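Uncharacterized protein (Acinetobacter baumannii, PDB 5D66) is of unknown function but folds as an ankyrin repeat domain, a scaffold of stacked helical pairs that in other proteins commonly mediates protein-protein recognition. Local coordinates at residues Thr38-Ala43 against Asp70-Tyr75; Asn47-Ala52 against Leu82-Met87; Asn151-Val156 against Tyr185-Lys190. All blocks are in the same frame, centred on the assembly; numbering follows the deposited sequence. Where two conformers were deposited one is given.

Interaction 1: Thr38-Ala43 against Asp70-Tyr75; sequences TALMVA and DSPYLY
Met41, a selenomethionine, carries the largest share of the contact between the first turns of helix 39-45 and helix 72-79. With CG anti to the backbone N (chi1 -168°), the chain leaves CB and CG without touching residues 70-75, then bends at chi2 (66°) and again at chi3. The first bend places SE over one face of the Ser71-Pro72 peptide group, almost straight above the carbonyl carbon, 3.4 Å from Ser71 C and 3.5 Å from Pro72 N. SE also rests 3.7 Å from Pro72 CD. The second bend drops the CE methyl onto the root of the Tyr75 side chain, 3.5 Å from Tyr75 CB, and the two side chains cross at about a right angle. Beside this, Leu40 meets the CB-CG side of the proline ring obliquely, with CG and CD2 each 3.7 Å from Pro72 CG. No hydrogen bond crosses the contact. Thr38 OG1 caps Met41 N at 3.1 Å, and Ser71 OG caps Leu74 N at 3.0 Å; these hydroxyl N-caps stand where the threonine of the ankyrin TPLH motif stands, with TALM and SPYL as variants of it. The contact is buried, and helix 39-45 sits between helix 72-79 on this side and helix 6-12, where Ala39 meets Leu7 and Ala11, with helix 49-57 packed behind Leu40 through Ile56.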
ATOM      1  N   THR A  38       5.386 -13.788   9.549  1.00  4.65           N
ATOM      2  CA  THR A  38       4.799 -14.890   8.843  1.00  4.59           C
ATOM      3  C   THR A  38       5.593 -15.194   7.549  1.00  4.90           C
ATOM      4  O   THR A  38       6.262 -14.326   6.984  1.00  4.91           O
ATOM      5  CB  THR A  38       3.328 -14.680   8.495  1.00  4.59           C
ATOM      6  OG1 THR A  38       3.259 -13.681   7.489  1.00  5.13           O
ATOM      7  CG2 THR A  38       2.479 -14.314   9.677  1.00  4.82           C
ATOM      8  N   ALA A  39       5.399 -16.396   7.019  1.00  5.01           N
ATOM      9  CA  ALA A  39       6.042 -16.781   5.803  1.00  5.05           C
ATOM     10  C   ALA A  39       5.520 -15.933   4.632  1.00  5.23           C
ATOM     11  O   ALA A  39       6.275 -15.561   3.721  1.00  5.57           O
ATOM     12  CB  ALA A  39       5.910 -18.244   5.529  1.00  6.08           C
ATOM     13  N   LEU A  40       4.214 -15.618   4.637  1.00  4.73           N
ATOM     14  CA  LEU A  40       3.699 -14.744   3.590  1.00  4.80           C
ATOM     15  C   LEU A  40       4.329 -13.344   3.671  1.00  4.51           C
ATOM     16  O   LEU A  40       4.610 -12.747   2.639  1.00  4.56           O
ATOM     17  CB  LEU A  40       2.171 -14.648   3.677  1.00  5.08           C
ATOM     18  CG  LEU A  40       1.530 -13.654   2.691  1.00  5.05           C
ATOM     19  CD1 LEU A  40       1.827 -14.016   1.239  1.00  5.56           C
ATOM     20  CD2 LEU A  40       0.023 -13.552   2.920  1.00  5.28           C
HETATM   21  N   MSE A  41       4.573 -12.819   4.869  1.00  4.53           N
HETATM   22  CA  MSE A  41       5.262 -11.534   4.986  1.00  4.93           C
HETATM   23  C   MSE A  41       6.664 -11.628   4.383  1.00  4.86           C
HETATM   24  O   MSE A  41       7.078 -10.730   3.618  1.00  5.45           O
HETATM   25  CB  MSE A  41       5.293 -11.077   6.408  1.00  4.81           C
HETATM   26  CG  MSE A  41       5.747  -9.625   6.526  1.00  5.69           C
HETATM   27 SE   MSE A  41       4.526  -8.304   5.748  0.75  4.51          SE
HETATM   28  CE  MSE A  41       5.586  -7.652   4.285  1.00  8.19           C
ATOM     29  N   VAL A  42       7.393 -12.719   4.658  1.00  5.14           N
ATOM     30  CA  VAL A  42       8.717 -12.942   4.078  1.00  5.30           C
ATOM     31  C   VAL A  42       8.649 -12.963   2.562  1.00  5.48           C
ATOM     32  O   VAL A  42       9.436 -12.299   1.862  1.00  5.84           O
ATOM     33  CB  VAL A  42       9.334 -14.215   4.645  1.00  5.77           C
ATOM     34  CG1 VAL A  42      10.614 -14.579   3.923  1.00  6.69           C
ATOM     35  CG2 VAL A  42       9.590 -14.058   6.148  1.00  6.45           C
ATOM     36  N   ALA A  43       7.691 -13.698   1.996  1.00  5.45           N
ATOM     37  CA  ALA A  43       7.535 -13.765   0.534  1.00  5.89           C
ATOM     38  C   ALA A  43       7.223 -12.398  -0.035  1.00  5.56           C
ATOM     39  O   ALA A  43       7.725 -12.011  -1.096  1.00  6.39           O
ATOM     40  CB  ALA A  43       6.448 -14.741   0.155  1.00  5.91           C
ATOM     41  N   ASP A  70       3.847  -3.701   9.340  1.00  5.31           N
ATOM     42  CA  ASP A  70       3.587  -4.072   7.964  1.00  5.33           C
ATOM     43  C   ASP A  70       2.778  -5.342   7.936  1.00  5.47           C
ATOM     44  O   ASP A  70       3.010  -6.286   8.680  1.00  6.42           O
ATOM     45  CB  ASP A  70       4.873  -4.282   7.179  1.00  6.06           C
ATOM     46  CG  ASP A  70       5.516  -2.999   6.771  1.00  7.20           C
ATOM     47  OD1 ASP A  70       4.845  -1.941   6.649  1.00  7.64           O
ATOM     48  OD2 ASP A  70       6.715  -3.100   6.394  1.00  8.05           O
ATOM     49  N   SER A  71       1.852  -5.415   6.993  1.00  4.94           N
ATOM     50  CA  SER A  71       1.169  -6.639   6.575  1.00  4.57           C
ATOM     51  C   SER A  71       1.483  -6.903   5.132  1.00  4.33           C
ATOM     52  O   SER A  71       1.893  -5.983   4.382  1.00  4.91           O
ATOM     53  CB  SER A  71      -0.341  -6.569   6.757  1.00  4.95           C
ATOM     54  OG  SER A  71      -0.863  -5.591   5.864  1.00  5.02           O
ATOM     55  N   PRO A  72       1.187  -8.103   4.636  1.00  4.54           N
ATOM     56  CA  PRO A  72       1.387  -8.363   3.201  1.00  5.01           C
ATOM     57  C   PRO A  72       0.653  -7.344   2.300  1.00  4.58           C
ATOM     58  O   PRO A  72       1.229  -6.817   1.372  1.00  4.64           O
ATOM     59  CB  PRO A  72       0.944  -9.820   3.020  1.00  4.50           C
ATOM     60  CG  PRO A  72       1.299 -10.415   4.381  1.00  5.04           C
ATOM     61  CD  PRO A  72       1.004  -9.351   5.383  1.00  4.60           C
ATOM     62  N   TYR A  73      -0.624  -7.097   2.602  1.00  4.38           N
ATOM     63  CA  TYR A  73      -1.404  -6.107   1.856  1.00  4.85           C
ATOM     64  C   TYR A  73      -0.745  -4.715   1.943  1.00  4.40           C
ATOM     65  O   TYR A  73      -0.554  -4.036   0.931  1.00  4.96           O
ATOM     66  CB  TYR A  73      -2.837  -6.113   2.397  1.00  4.79           C
ATOM     67  CG  TYR A  73      -3.569  -4.798   2.197  1.00  4.61           C
ATOM     68  CD1 TYR A  73      -3.960  -4.384   0.941  1.00  5.26           C
ATOM     69  CD2 TYR A  73      -3.822  -3.961   3.269  1.00  4.65           C
ATOM     70  CE1 TYR A  73      -4.630  -3.161   0.785  1.00  5.23           C
ATOM     71  CE2 TYR A  73      -4.486  -2.758   3.126  1.00  5.50           C
ATOM     72  CZ  TYR A  73      -4.836  -2.337   1.873  1.00  5.18           C
ATOM     73  OH  TYR A  73      -5.474  -1.123   1.689  1.00  6.38           O
ATOM     74  N   LEU A  74      -0.487  -4.226   3.163  1.00  4.46           N
ATOM     75  CA  LEU A  74       0.024  -2.873   3.320  1.00  4.97           C
ATOM     76  C   LEU A  74       1.353  -2.673   2.616  1.00  4.84           C
ATOM     77  O   LEU A  74       1.598  -1.637   1.991  1.00  5.65           O
ATOM     78  CB  LEU A  74       0.123  -2.476   4.779  1.00  4.77           C
ATOM     79  CG  LEU A  74      -1.160  -2.257   5.493  1.00  5.31           C
ATOM     80  CD1 LEU A  74      -0.954  -2.304   7.022  1.00  5.62           C
ATOM     81  CD2 LEU A  74      -1.734  -0.900   5.140  1.00  5.79           C
ATOM     82  N   TYR A  75       2.247  -3.645   2.744  1.00  5.23           N
ATOM     83  CA  TYR A  75       3.568  -3.565   2.197  1.00  5.25           C
ATOM     84  C   TYR A  75       3.510  -3.662   0.650  1.00  5.33           C
ATOM     85  O   TYR A  75       4.196  -2.922  -0.062  1.00  5.37           O
ATOM     86  CB  TYR A  75       4.439  -4.702   2.690  1.00  6.08           C
ATOM     87  CG  TYR A  75       5.897  -4.589   2.372  1.00  6.25           C
ATOM     88  CD1 TYR A  75       6.745  -3.977   3.251  1.00  7.02           C
ATOM     89  CD2 TYR A  75       6.432  -5.106   1.222  1.00  6.66           C
ATOM     90  CE1 TYR A  75       8.099  -3.824   2.976  1.00 10.18           C
ATOM     91  CE2 TYR A  75       7.755  -4.977   0.941  1.00  6.53           C
ATOM     92  CZ  TYR A  75       8.610  -4.346   1.826  1.00  8.05           C
ATOM     93  OH  TYR A  75       9.972  -4.246   1.568  1.00 11.53           O
TER

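Interaction 2: Asn47-Ala52 against Leu82-Met87; sequences NNIHAA and LKILRM
Ile49 and Ile84 cross obliquely, CG1 to CG1 4.2 Å, where helix 82-90 packs on the start of helix 49-57. The extended chain of Ile84 carries CD1 to 3.8 Å from Ala52 CB and 3.4 Å from Asn47 OD1, the Asn47 and Ile84 side chains sliding past each other in opposite directions. Ile49 serves two further partners with separate branches. Its CG2 meets the CE methyl of the selenomethionine Met87 at 3.4 Å, tighter than usual van der Waals contact and at about a right angle, while its CD1 lies 3.7 Å from Lys83 CD on the extended lysine chain. A water bridges the two segments beside Asn47: it donates to Asn47 OD1 at 2.7 Å and accepts from Ile84 N at 2.9 Å. Further out, Asn47 ends the preceding helix in a Schellman motif, and CG anti to its backbone N (chi1 -157°) sends the side-chain carboxamide toward Ile84. Asn48, at the N-cap position, makes no capping bond and spends ND2 on Ala11 O, while Asp14 OD1 accepts from Ala51 N. Ile84 is backed by Thr44 and Ala76 of neighbouring helices. The result is a largely apolar, partly buried contact with a water-mediated link at Asn47 and an exposed lysine, Lys83, alongside Ile49; the start of helix 82-90 may polarise the water toward donating to Asn47.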
ATOM      1  N   ASN A  47       8.979  -9.758  -2.938  1.00  6.59           N
ATOM      2  CA  ASN A  47       8.151  -9.805  -4.154  1.00  6.38           C
ATOM      3  C   ASN A  47       8.197 -11.179  -4.813  1.00  6.82           C
ATOM      4  O   ASN A  47       8.257 -11.324  -6.038  1.00  8.19           O
ATOM      5  CB  ASN A  47       8.467  -8.710  -5.146  1.00  7.04           C
ATOM      6  CG  ASN A  47       7.296  -8.442  -6.067  1.00  7.94           C
ATOM      7  OD1 ASN A  47       6.182  -8.823  -5.768  1.00  8.69           O
ATOM      8  ND2 ASN A  47       7.549  -7.793  -7.204  1.00 10.88           N
ATOM      9  N   ASN A  48       8.089 -12.230  -3.989  1.00  6.63           N
ATOM     10  CA  ASN A  48       8.051 -13.615  -4.496  1.00  7.02           C
ATOM     11  C   ASN A  48       6.590 -13.961  -4.772  1.00  6.79           C
ATOM     12  O   ASN A  48       5.885 -14.487  -3.943  1.00  7.49           O
ATOM     13  CB  ASN A  48       8.677 -14.565  -3.474  1.00  7.81           C
ATOM     14  CG  ASN A  48      10.171 -14.454  -3.454  1.00  8.08           C
ATOM     15  OD1 ASN A  48      10.808 -13.913  -4.373  1.00 10.04           O
ATOM     16  ND2 ASN A  48      10.780 -14.958  -2.393  1.00  8.74           N
ATOM     17  N   ILE A  49       6.188 -13.611  -5.993  1.00  8.07           N
ATOM     18  CA  ILE A  49       4.784 -13.682  -6.426  1.00  8.36           C
ATOM     19  C   ILE A  49       4.250 -15.099  -6.300  1.00  8.45           C
ATOM     20  O   ILE A  49       3.131 -15.310  -5.849  1.00  8.77           O
ATOM     21  CB  ILE A  49       4.691 -13.127  -7.843  1.00  9.89           C
ATOM     22  CG1 ILE A  49       5.041 -11.615  -7.867  1.00  9.89           C
ATOM     23  CG2 ILE A  49       3.347 -13.385  -8.500  1.00 12.13           C
ATOM     24  CD1 ILE A  49       5.379 -11.086  -9.202  1.00 13.31           C
ATOM     25  N   HIS A  50       5.015 -16.080  -6.780  1.00  9.16           N
ATOM     26  CA  HIS A  50       4.517 -17.474  -6.798  1.00  9.20           C
ATOM     27  C   HIS A  50       4.340 -18.002  -5.400  1.00  7.87           C
ATOM     28  O   HIS A  50       3.313 -18.594  -5.065  1.00  8.77           O
ATOM     29  CB  HIS A  50       5.463 -18.347  -7.626  1.00 11.50           C
ATOM     30  CG  HIS A  50       5.523 -17.919  -9.037  1.00 16.22           C
ATOM     31  ND1 HIS A  50       6.679 -17.546  -9.684  1.00 26.21           N
ATOM     32  CD2 HIS A  50       4.519 -17.656  -9.887  1.00 18.24           C
ATOM     33  CE1 HIS A  50       6.391 -17.170 -10.919  1.00 23.68           C
ATOM     34  NE2 HIS A  50       5.083 -17.262 -11.071  1.00 25.42           N
ATOM     35  N   ALA A  51       5.321 -17.761  -4.529  1.00  7.71           N
ATOM     36  CA  ALA A  51       5.192 -18.191  -3.134  1.00  7.91           C
ATOM     37  C   ALA A  51       4.039 -17.504  -2.436  1.00  6.90           C
ATOM     38  O   ALA A  51       3.263 -18.116  -1.734  1.00  7.16           O
ATOM     39  CB  ALA A  51       6.477 -17.902  -2.361  1.00  8.46           C
ATOM     40  N   ALA A  52       3.907 -16.206  -2.693  1.00  6.41           N
ATOM     41  CA  ALA A  52       2.792 -15.449  -2.094  1.00  6.94           C
ATOM     42  C   ALA A  52       1.448 -16.027  -2.568  1.00  7.13           C
ATOM     43  O   ALA A  52       0.539 -16.217  -1.738  1.00  7.44           O
ATOM     44  CB  ALA A  52       2.893 -13.979  -2.419  1.00  6.91           C
ATOM     45  N   LEU A  82       2.268  -5.085  -7.439  0.60  6.69           N
ATOM     46  CA  LEU A  82       0.884  -5.009  -7.810  0.60  7.53           C
ATOM     47  C   LEU A  82       0.272  -6.415  -7.979  0.60  6.75           C
ATOM     48  O   LEU A  82      -0.893  -6.604  -7.642  0.60  7.00           O
ATOM     49  CB  LEU A  82       0.799  -4.131  -9.039  0.60  9.51           C
ATOM     50  CG  LEU A  82      -0.603  -3.851  -9.549  0.60  9.37           C
ATOM     51  CD1 LEU A  82      -1.480  -3.242  -8.452  0.60 10.75           C
ATOM     52  CD2 LEU A  82      -0.445  -2.902 -10.728  0.60 11.54           C
ATOM     53  N   LYS A  83       1.059  -7.389  -8.428  1.00  7.26           N
ATOM     54  CA  LYS A  83       0.520  -8.742  -8.562  1.00  7.19           C
ATOM     55  C   LYS A  83       0.144  -9.308  -7.171  1.00  6.86           C
ATOM     56  O   LYS A  83      -0.950  -9.821  -6.971  1.00  7.44           O
ATOM     57  CB  LYS A  83       1.502  -9.675  -9.305  1.00  9.00           C
ATOM     58  CG  LYS A  83       1.612  -9.231 -10.768  1.00 12.26           C
ATOM     59  CD  LYS A  83       2.630 -10.007 -11.512  1.00 18.26           C
ATOM     60  CE  LYS A  83       2.552  -9.761 -12.991  1.00 24.95           C
ATOM     61  NZ  LYS A  83       3.500 -10.648 -13.671  1.00 32.24           N
ATOM     62  N   ILE A  84       1.027  -9.152  -6.192  1.00  6.06           N
ATOM     63  CA  ILE A  84       0.720  -9.605  -4.831  1.00  5.74           C
ATOM     64  C   ILE A  84      -0.424  -8.765  -4.279  1.00  5.43           C
ATOM     65  O   ILE A  84      -1.330  -9.315  -3.646  1.00  5.60           O
ATOM     66  CB  ILE A  84       1.949  -9.577  -3.942  1.00  5.75           C
ATOM     67  CG1 ILE A  84       2.967 -10.628  -4.399  1.00  6.75           C
ATOM     68  CG2 ILE A  84       1.545  -9.867  -2.491  1.00  5.89           C
ATOM     69  CD1 ILE A  84       4.265 -10.634  -3.635  1.00  7.55           C
ATOM     70  N   LEU A  85      -0.379  -7.450  -4.484  1.00  5.30           N
ATOM     71  CA  LEU A  85      -1.463  -6.624  -3.966  1.00  5.29           C
ATOM     72  C   LEU A  85      -2.842  -7.109  -4.458  1.00  5.28           C
ATOM     73  O   LEU A  85      -3.784  -7.215  -3.659  1.00  5.25           O
ATOM     74  CB  LEU A  85      -1.250  -5.170  -4.355  1.00  5.60           C
ATOM     75  CG  LEU A  85      -2.351  -4.235  -3.948  1.00  5.97           C
ATOM     76  CD1 LEU A  85      -2.424  -4.135  -2.399  1.00  7.10           C
ATOM     77  CD2 LEU A  85      -2.198  -2.877  -4.536  1.00  6.60           C
ATOM     78  N   ARG A  86      -2.958  -7.382  -5.764  0.70  5.59           N
ATOM     79  CA  ARG A  86      -4.226  -7.842  -6.315  0.70  6.36           C
ATOM     80  C   ARG A  86      -4.673  -9.142  -5.628  0.70  6.14           C
ATOM     81  O   ARG A  86      -5.853  -9.310  -5.371  0.70  7.44           O
ATOM     82  CB  ARG A  86      -4.167  -7.965  -7.787  0.70  7.61           C
ATOM     83  CG  ARG A  86      -4.059  -6.667  -8.491  0.70  8.65           C
ATOM     84  CD  ARG A  86      -4.187  -6.885 -10.006  0.70 13.66           C
ATOM     85  NE  ARG A  86      -3.596  -5.833 -10.841  0.70 16.84           N
ATOM     86  CZ  ARG A  86      -4.086  -4.597 -10.997  0.70 21.23           C
ATOM     87  NH1 ARG A  86      -5.206  -4.197 -10.388  0.70 24.87           N
ATOM     88  NH2 ARG A  86      -3.466  -3.737 -11.804  0.70 24.41           N
HETATM   89  N   MSE A  87      -3.736 -10.035  -5.358  1.00  6.17           N
HETATM   90  CA  MSE A  87      -4.071 -11.256  -4.626  1.00  6.17           C
HETATM   91  C   MSE A  87      -4.638 -10.930  -3.263  1.00  5.08           C
HETATM   92  O   MSE A  87      -5.652 -11.522  -2.804  1.00  6.54           O
HETATM   93  CB  MSE A  87      -2.878 -12.176  -4.463  1.00  7.86           C
HETATM   94  CG  MSE A  87      -2.188 -12.612  -5.670  1.00 10.13           C
HETATM   95 SE   MSE A  87      -0.520 -13.516  -5.170  0.75 11.14          SE
HETATM   96  CE  MSE A  87       0.316 -13.326  -6.889  1.00 18.50           C
TER
HETATM   97  O   HOH W   1       3.747  -8.286  -6.904  1.00  8.33           O

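Interaction 3: Asn151-Val156 against Tyr185-Lys190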
ATOM      1  N   ASN A 151       3.713  11.229 -13.303  0.70  8.13           N
ATOM      2  CA  ASN A 151       3.061  10.296 -12.407  0.70  7.31           C
ATOM      3  C   ASN A 151       2.253  10.983 -11.336  0.70  5.83           C
ATOM      4  O   ASN A 151       1.168  10.534 -10.974  0.70  5.64           O
ATOM      5  CB  ASN A 151       4.075   9.427 -11.604  0.70  9.74           C
ATOM      6  CG  ASN A 151       4.926   8.554 -12.450  0.70 11.69           C
ATOM      7  OD1 ASN A 151       5.304   8.969 -13.510  0.70 17.84           O
ATOM      8  ND2 ASN A 151       5.243   7.349 -11.991  0.70 12.01           N
ATOM      9  N   TYR A 152       2.814  12.046 -10.765  1.00  5.77           N
ATOM     10  CA  TYR A 152       2.138  12.732  -9.698  1.00  5.62           C
ATOM     11  C   TYR A 152       0.930  13.539 -10.159  1.00  5.58           C
ATOM     12  O   TYR A 152      -0.076  13.600  -9.462  1.00  6.19           O
ATOM     13  CB  TYR A 152       3.122  13.595  -8.862  1.00  6.20           C
ATOM     14  CG  TYR A 152       4.111  12.692  -8.121  1.00  5.95           C
ATOM     15  CD1 TYR A 152       3.720  12.038  -7.011  1.00  6.37           C
ATOM     16  CD2 TYR A 152       5.388  12.441  -8.625  1.00  6.94           C
ATOM     17  CE1 TYR A 152       4.558  11.192  -6.367  1.00  6.51           C
ATOM     18  CE2 TYR A 152       6.264  11.554  -7.985  1.00  7.14           C
ATOM     19  CZ  TYR A 152       5.822  10.951  -6.813  1.00  6.72           C
ATOM     20  OH  TYR A 152       6.698  10.118  -6.130  1.00  8.92           O
ATOM     21  N   GLN A 153       1.039  14.155 -11.341  1.00  6.17           N
ATOM     22  CA  GLN A 153      -0.164  14.754 -11.932  1.00  5.90           C
ATOM     23  C   GLN A 153      -1.258  13.705 -12.152  1.00  5.91           C
ATOM     24  O   GLN A 153      -2.436  13.960 -11.851  1.00  5.82           O
ATOM     25  CB  GLN A 153       0.154  15.412 -13.267  1.00  6.24           C
ATOM     26  CG  GLN A 153       1.007  16.655 -13.152  1.00  6.77           C
ATOM     27  CD  GLN A 153       1.450  17.170 -14.505  1.00  7.02           C
ATOM     28  OE1 GLN A 153       0.774  17.006 -15.493  1.00  8.79           O
ATOM     29  NE2 GLN A 153       2.625  17.742 -14.534  1.00  9.17           N
ATOM     30  N   GLN A 154      -0.863  12.524 -12.632  0.70  5.56           N
ATOM     31  CA  GLN A 154      -1.834  11.453 -12.937  0.70  5.59           C
ATOM     32  C   GLN A 154      -2.487  10.994 -11.619  0.70  5.30           C
ATOM     33  O   GLN A 154      -3.711  10.812 -11.567  0.70  5.55           O
ATOM     34  CB  GLN A 154      -1.144  10.299 -13.654  0.70  5.77           C
ATOM     35  CG  GLN A 154      -0.716  10.717 -15.027  0.70  6.53           C
ATOM     36  CD  GLN A 154       0.335   9.816 -15.657  0.70  7.09           C
ATOM     37  OE1 GLN A 154       0.664   8.762 -15.114  0.70 10.19           O
ATOM     38  NE2 GLN A 154       0.809  10.196 -16.828  0.70  9.61           N
ATOM     39  N   ILE A 155      -1.699  10.869 -10.557  1.00  5.07           N
ATOM     40  CA  ILE A 155      -2.216  10.430  -9.247  1.00  4.80           C
ATOM     41  C   ILE A 155      -3.127  11.488  -8.659  1.00  4.83           C
ATOM     42  O   ILE A 155      -4.192  11.165  -8.106  1.00  4.92           O
ATOM     43  CB  ILE A 155      -1.049  10.076  -8.338  1.00  5.40           C
ATOM     44  CG1 ILE A 155      -0.480   8.710  -8.758  1.00  5.45           C
ATOM     45  CG2 ILE A 155      -1.434  10.090  -6.868  1.00  5.04           C
ATOM     46  CD1 ILE A 155       0.882   8.411  -8.301  1.00  6.52           C
ATOM     47  N   VAL A 156      -2.723  12.771  -8.698  1.00  4.93           N
ATOM     48  CA  VAL A 156      -3.639  13.852  -8.293  1.00  4.96           C
ATOM     49  C   VAL A 156      -4.976  13.756  -9.027  1.00  4.58           C
ATOM     50  O   VAL A 156      -6.054  13.859  -8.432  1.00  5.28           O
ATOM     51  CB  VAL A 156      -2.972  15.200  -8.395  1.00  5.47           C
ATOM     52  CG1 VAL A 156      -3.979  16.345  -8.245  1.00  5.84           C
ATOM     53  CG2 VAL A 156      -1.846  15.338  -7.370  1.00  5.73           C
ATOM     54  N   TYR A 185       3.531  24.189  -9.129  1.00  7.01           N
ATOM     55  CA  TYR A 185       3.019  23.022  -9.864  1.00  6.52           C
ATOM     56  C   TYR A 185       1.734  23.388 -10.593  1.00  6.82           C
ATOM     57  O   TYR A 185       0.640  23.298 -10.034  1.00  8.03           O
ATOM     58  CB  TYR A 185       2.767  21.859  -8.879  1.00  6.66           C
ATOM     59  CG  TYR A 185       4.022  21.255  -8.291  1.00  6.86           C
ATOM     60  CD1 TYR A 185       5.282  21.408  -8.805  1.00  7.40           C
ATOM     61  CD2 TYR A 185       3.884  20.489  -7.135  1.00  6.37           C
ATOM     62  CE1 TYR A 185       6.372  20.771  -8.265  1.00  7.86           C
ATOM     63  CE2 TYR A 185       4.979  19.847  -6.574  1.00  6.97           C
ATOM     64  CZ  TYR A 185       6.227  19.995  -7.118  1.00  7.47           C
ATOM     65  OH  TYR A 185       7.325  19.363  -6.596  1.00  8.87           O
ATOM     66  N   ARG A 186       1.883  23.889 -11.817  1.00  7.56           N
ATOM     67  CA  ARG A 186       0.759  24.579 -12.454  1.00  7.81           C
ATOM     68  C   ARG A 186      -0.332  23.619 -12.841  1.00  6.76           C
ATOM     69  O   ARG A 186      -1.533  23.907 -12.705  1.00  7.56           O
ATOM     70  CB  ARG A 186       1.231  25.294 -13.709  1.00  7.94           C
ATOM     71  CG  ARG A 186       2.313  26.320 -13.436  1.00  9.62           C
ATOM     72  CD  ARG A 186       2.689  27.070 -14.723  1.00 11.11           C
ATOM     73  NE  ARG A 186       3.263  26.182 -15.721  1.00 10.10           N
ATOM     74  CZ  ARG A 186       3.192  26.351 -17.034  1.00 10.10           C
ATOM     75  NH1 ARG A 186       2.582  27.394 -17.558  1.00 10.80           N
ATOM     76  NH2 ARG A 186       3.721  25.437 -17.875  1.00 10.94           N
ATOM     77  N   GLU A 187       0.050  22.431 -13.327  1.00  6.68           N
ATOM     78  CA  GLU A 187      -0.916  21.401 -13.723  1.00  7.56           C
ATOM     79  C   GLU A 187      -1.733  20.925 -12.508  1.00  6.96           C
ATOM     80  O   GLU A 187      -2.977  20.880 -12.575  1.00  6.86           O
ATOM     81  CB  GLU A 187      -0.227  20.218 -14.434  1.00  7.50           C
ATOM     82  CG  GLU A 187       0.592  20.593 -15.617  1.00  8.27           C
ATOM     83  CD  GLU A 187       2.019  21.073 -15.366  1.00  9.20           C
ATOM     84  OE1 GLU A 187       2.423  21.307 -14.188  1.00  8.59           O
ATOM     85  OE2 GLU A 187       2.712  21.386 -16.334  1.00 12.03           O
ATOM     86  N   ILE A 188      -1.031  20.591 -11.414  1.00  6.24           N
ATOM     87  CA  ILE A 188      -1.713  20.178 -10.214  1.00  6.17           C
ATOM     88  C   ILE A 188      -2.635  21.303  -9.669  1.00  6.05           C
ATOM     89  O   ILE A 188      -3.752  21.041  -9.246  1.00  6.41           O
ATOM     90  CB  ILE A 188      -0.701  19.712  -9.162  1.00  6.20           C
ATOM     91  CG1 ILE A 188      -0.140  18.359  -9.614  1.00  7.14           C
ATOM     92  CG2 ILE A 188      -1.359  19.685  -7.772  1.00  6.46           C
ATOM     93  CD1 ILE A 188       1.050  17.855  -8.805  1.00  7.67           C
ATOM     94  N   GLU A 189      -2.165  22.581  -9.701  1.00  6.77           N
ATOM     95  CA  GLU A 189      -3.021  23.703  -9.321  1.00  7.22           C
ATOM     96  C   GLU A 189      -4.331  23.723 -10.111  1.00  6.59           C
ATOM     97  O   GLU A 189      -5.407  23.909  -9.540  1.00  6.83           O
ATOM     98  CB  GLU A 189      -2.262  25.017  -9.408  1.00  8.18           C
ATOM     99  CG  GLU A 189      -3.128  26.202  -9.089  1.00 10.46           C
ATOM    100  CD  GLU A 189      -2.443  27.535  -9.260  1.00 14.26           C
ATOM    101  OE1 GLU A 189      -1.363  27.558  -9.894  1.00 20.49           O
ATOM    102  OE2 GLU A 189      -3.008  28.556  -8.834  1.00 18.63           O
ATOM    103  N   LYS A 190      -4.208  23.577 -11.418  0.70  6.54           N
ATOM    104  CA  LYS A 190      -5.410  23.620 -12.256  0.70  7.27           C
ATOM    105  C   LYS A 190      -6.351  22.472 -11.960  0.70  7.04           C
ATOM    106  O   LYS A 190      -7.563  22.685 -11.861  0.70  7.47           O
ATOM    107  CB  LYS A 190      -5.067  23.677 -13.711  0.70  8.99           C
ATOM    108  CG  LYS A 190      -4.489  25.040 -14.133  0.70 11.32           C
ATOM    109  CD  LYS A 190      -4.134  25.147 -15.587  0.70 13.85           C
ATOM    110  CE  LYS A 190      -5.270  25.561 -16.367  0.70 17.59           C
ATOM    111  NZ  LYS A 190      -5.541  27.053 -16.263  0.70 14.41           N
TER
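The amide of Gln153 and the carboxylate of Glu187 face each other with planes only 12° apart. They meet across the side-by-side stacking of helices that builds an ankyrin repeat array: helix 150-162 and helix 186-194 run nearly parallel, with their short segments 9.8 Å apart at closest approach and inclined by 5°. Glu187 CB sits over one face of the amide, 3.5 Å from Gln153 CD and directly above that carbon, and Glu187 CG and the carboxylate continue on the same side, offset beyond the amide's outer end. The carboxyl carbon, Glu187 CD, lies above the plane, offset past the nitrogen, 3.5 Å from Gln153 NE2. No hydrogen bond joins the two groups; NE2 donates instead to Gly148 O. A bend at chi2 of Glu187 (83°) turns the carboxylate to this position, whereas the Gln153 chain reaches across extended.

Gln153 and Ile188 stand nearest in the backbone register. Tyr152 turns the end of its side chain away from the contact, and its OH is hydrogen-bonded to Glu111 O.

Below the polar layer the contact becomes apolar. Gln153 CG lies 4.1 Å from Ile188 CG1, so the glutamine's aliphatic part bridges to the buried residues. Helix 138-144 closes this inner side, its Leu139 touching Val156 and its Ile143 touching Ile188. At the buried end, the CG2 methyl of Val156 meets Ile188 CD1 at 4.1 Å, the two side chains crossing at about a right angle.

Interactions 1 and 2 are two layers of one junction, their centres about 10 Å apart and their segments alternating along the chain. They are coupled by a probable hydrogen bond from Asn48 N to Ala43 O (2.9 Å) and by packing of Leu40 CD1 on Ala52 CA (3.8 Å) and of Tyr73 CD1 on Leu85 CD1 (3.7 Å). Interaction 3 lies further along the array, its centre about 32 Å from that of interaction 1 and 30 Å from that of interaction 2. Its nearest atoms stay about 14 Å and 12 Å away from them, so it touches neither. Together the contacts hold successive helices side by side at separate points of an elongated repeat domain.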